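6-phospho-beta-glucosidase BglT (Thermotoga maritima, PDB 1UP7) hydrolyses cellobiose 6'-phosphate to glucose 6-phosphate and glucose, using bound NAD(+) and a manganese ion. Local coordinates at residues Arg4-Gly9 against Glu68-Asp73. Numbering follows the deposited sequence.
With NAD (nicotinamide-adenine-dinucleotide), chain I.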
loop_
_atom_site.group_PDB
_atom_site.type_symbol
_atom_site.label_atom_id
_atom_site.label_comp_id
_atom_site.label_asym_id
_atom_site.label_seq_id
_atom_site.Cartn_x
_atom_site.Cartn_y
_atom_site.Cartn_z
ATOM N N ARG A 4 37.619 8.495 12.319
ATOM C CA ARG A 4 37.565 9.934 12.513
ATOM C C ARG A 4 36.127 10.447 12.547
ATOM O O ARG A 4 35.315 10.069 11.714
ATOM C CB ARG A 4 38.358 10.646 11.410
ATOM C CG ARG A 4 38.202 12.158 11.499
ATOM C CD ARG A 4 38.438 12.889 10.226
ATOM N NE ARG A 4 39.846 13.243 10.074
ATOM C CZ ARG A 4 40.304 14.134 9.178
ATOM N NH1 ARG A 4 39.444 14.768 8.338
ATOM N NH2 ARG A 4 41.618 14.376 9.117
ATOM N N ILE A 5 35.832 11.308 13.513
ATOM C CA ILE A 5 34.522 11.973 13.603
ATOM C C ILE A 5 34.654 13.465 13.269
ATOM O O ILE A 5 35.453 14.165 13.887
ATOM C CB ILE A 5 33.913 11.821 15.023
ATOM C CG1 ILE A 5 33.802 10.352 15.476
ATOM C CG2 ILE A 5 32.564 12.553 15.138
ATOM C CD1 ILE A 5 33.402 10.252 16.962
ATOM N N ALA A 6 33.874 13.947 12.303
ATOM C CA ALA A 6 33.809 15.386 12.039
ATOM C C ALA A 6 32.623 16.030 12.759
ATOM O O ALA A 6 31.532 15.448 12.846
ATOM C CB ALA A 6 33.747 15.693 10.521
ATOM N N VAL A 7 32.862 17.223 13.295
ATOM C CA VAL A 7 31.843 17.989 13.987
ATOM C C VAL A 7 31.677 19.347 13.289
ATOM O O VAL A 7 32.608 20.178 13.290
ATOM C CB VAL A 7 32.175 18.205 15.497
ATOM C CG1 VAL A 7 31.087 19.069 16.169
ATOM C CG2 VAL A 7 32.357 16.912 16.225
ATOM N N ILE A 8 30.502 19.562 12.695
ATOM C CA ILE A 8 30.240 20.756 11.889
ATOM C C ILE A 8 29.393 21.724 12.740
ATOM O O ILE A 8 28.244 21.437 13.092
ATOM C CB ILE A 8 29.551 20.380 10.542
ATOM C CG1 ILE A 8 30.213 19.150 9.906
ATOM C CG2 ILE A 8 29.547 21.538 9.570
ATOM C CD1 ILE A 8 31.697 19.259 9.621
ATOM N N GLY A 9 30.007 22.853 13.082
ATOM C CA GLY A 9 29.488 23.779 14.067
ATOM C C GLY A 9 30.217 23.623 15.404
ATOM O O GLY A 9 29.597 23.652 16.474
ATOM N N GLU A 68 35.276 20.671 3.754
ATOM C CA GLU A 68 35.797 19.524 3.013
ATOM C C GLU A 68 36.915 18.835 3.808
ATOM O O GLU A 68 36.953 17.620 3.937
ATOM C CB GLU A 68 36.289 19.957 1.627
ATOM C CG GLU A 68 36.699 18.761 0.766
ATOM C CD GLU A 68 36.542 19.003 -0.749
ATOM O OE1 GLU A 68 35.577 19.736 -1.152
ATOM O OE2 GLU A 68 37.388 18.443 -1.528
ATOM N N GLY A 69 37.810 19.649 4.360
ATOM C CA GLY A 69 38.911 19.168 5.175
ATOM C C GLY A 69 38.459 18.431 6.433
ATOM O O GLY A 69 39.153 17.545 6.923
ATOM N N ALA A 70 37.285 18.787 6.944
ATOM C CA ALA A 70 36.763 18.128 8.113
ATOM C C ALA A 70 36.188 16.742 7.785
ATOM O O ALA A 70 36.441 15.796 8.536
ATOM C CB ALA A 70 35.750 19.039 8.851
ATOM N N VAL A 71 35.482 16.623 6.658
ATOM C CA VAL A 71 34.691 15.438 6.351
ATOM C C VAL A 71 35.396 14.409 5.474
ATOM O O VAL A 71 34.960 13.257 5.408
ATOM C CB VAL A 71 33.348 15.824 5.710
ATOM C CG1 VAL A 71 32.573 16.754 6.625
ATOM C CG2 VAL A 71 33.560 16.434 4.292
ATOM N N VAL A 72 36.500 14.807 4.842
ATOM C CA VAL A 72 37.164 13.996 3.815
ATOM C C VAL A 72 37.490 12.563 4.262
ATOM O O VAL A 72 37.254 11.597 3.493
ATOM C CB VAL A 72 38.419 14.737 3.208
ATOM C CG1 VAL A 72 39.563 14.908 4.244
ATOM C CG2 VAL A 72 38.927 14.032 1.951
ATOM N N ASP A 73 38.024 12.405 5.473
ATOM C CA ASP A 73 38.359 11.062 5.964
ATOM C C ASP A 73 37.480 10.624 7.146
ATOM O O ASP A 73 37.864 9.747 7.935
ATOM C CB ASP A 73 39.833 10.979 6.356
ATOM C CG ASP A 73 40.759 11.106 5.162
ATOM O OD1 ASP A 73 40.490 10.444 4.114
ATOM O OD2 ASP A 73 41.773 11.855 5.184
HETATM P PA NAD I . 24.614 27.960 17.717
HETATM O O1A NAD I . 24.064 29.279 17.348
HETATM O O2A NAD I . 25.648 27.967 18.864
HETATM O O5B NAD I . 25.284 27.405 16.350
HETATM C C5B NAD I . 26.282 26.419 16.413
HETATM C C4B NAD I . 27.477 26.825 15.561
HETATM O O4B NAD I . 27.162 26.720 14.174
HETATM C C3B NAD I . 27.975 28.248 15.779
HETATM O O3B NAD I . 29.302 28.173 16.280
HETATM C C2B NAD I . 27.942 28.891 14.391
HETATM O O2B NAD I . 29.063 29.717 14.154
HETATM C C1B NAD I . 28.011 27.659 13.507
HETATM N N9A NAD I . 27.522 27.840 12.143
HETATM C C8A NAD I . 26.497 28.635 11.666
HETATM N N7A NAD I . 26.422 28.409 10.336
HETATM C C5A NAD I . 27.314 27.472 9.968
HETATM C C6A NAD I . 27.660 26.892 8.754
HETATM N N6A NAD I . 27.047 27.222 7.622
HETATM N N1A NAD I . 28.679 25.948 8.721
HETATM C C2A NAD I . 29.354 25.601 9.880
HETATM N N3A NAD I . 29.021 26.204 11.069
HETATM C C4A NAD I . 28.025 27.118 11.103
HETATM O O3 NAD I . 23.344 27.049 18.098
HETATM P PN NAD I . 23.293 25.715 18.984
HETATM O O1N NAD I . 22.378 26.076 20.096
HETATM O O2N NAD I . 24.594 25.149 19.267
HETATM O O5D NAD I . 22.599 24.640 18.025
HETATM C C5D NAD I . 22.968 24.404 16.678
HETATM C C4D NAD I . 21.811 23.661 15.993
HETATM O O4D NAD I . 21.530 22.398 16.595
HETATM C C3D NAD I . 20.508 24.442 16.062
HETATM O O3D NAD I . 19.907 24.280 14.813
HETATM C C2D NAD I . 19.695 23.751 17.152
HETATM O O2D NAD I . 18.288 23.839 17.001
HETATM C C1D NAD I . 20.212 22.331 17.149
HETATM N N1N NAD I . 20.438 21.870 18.521
HETATM C C2N NAD I . 21.695 21.364 18.766
HETATM C C3N NAD I . 22.049 20.894 20.006
HETATM C C7N NAD I . 23.453 20.371 20.207
HETATM O O7N NAD I . 23.728 19.173 20.908
HETATM N N7N NAD I . 24.466 21.076 19.682
HETATM C C4N NAD I . 21.085 20.948 21.015
HETATM C C5N NAD I . 19.790 21.456 20.784
HETATM C C6N NAD I . 19.475 21.922 19.508
HETATM O O HOH W 1 37.558 7.758 9.817
#
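Arg4 reaches from the start of strand 4-8 to the carbonyls of Gly69 and Ala70 in helix 67-71, where its NH1 donates two hydrogen bonds, to Gly69 O at 3.1 Å and Ala70 O at 3.2 Å. Neither is straight, with an N-H...O angle of 136° at Gly69 and nearly the same at Ala70. The two acceptors are met differently: NH1 lies 18° from the carbonyl plane of Gly69 but well above that of Ala70. Both oxygens sit at the guanidinium edge, while Asp73 CB lies over one face, 4.3 Å from Arg4 CZ. The chain bends at chi3 (-89°), which turns NE away from an extended course. Arg4 NE is engaged by a salt bridge to Glu33 on the adjacent strand 33-37, which the flat group links to the Gly69 and Ala70 carbonyls. An alanine here would probably leave the carbonyls of Gly69 and Ala70 without this donor and Glu33 without its charged mate. At the backbone, one water accepts from Arg4 N and donates to Asp73 O. Farther along, side chains meet by van der Waals contact: Ala6 CB lies 3.3 Å from the carbonyl Ala70 O and also meets Ala70 CB. Ile8 CD1 then makes apolar contact with Ala70 CB at 4.1 Å and Val71 CG1 at 4.0 Å, the Ile8 and Val71 side chains crossing at about a right angle. Strand 4-8 leads into Gly9 beside NAD, as in a Rossmann fold, and runs between parallel strands 33-37 and 76-79; helix 67-71 packs on this sheet, with helix 109-131 touching Ile8 and Val71.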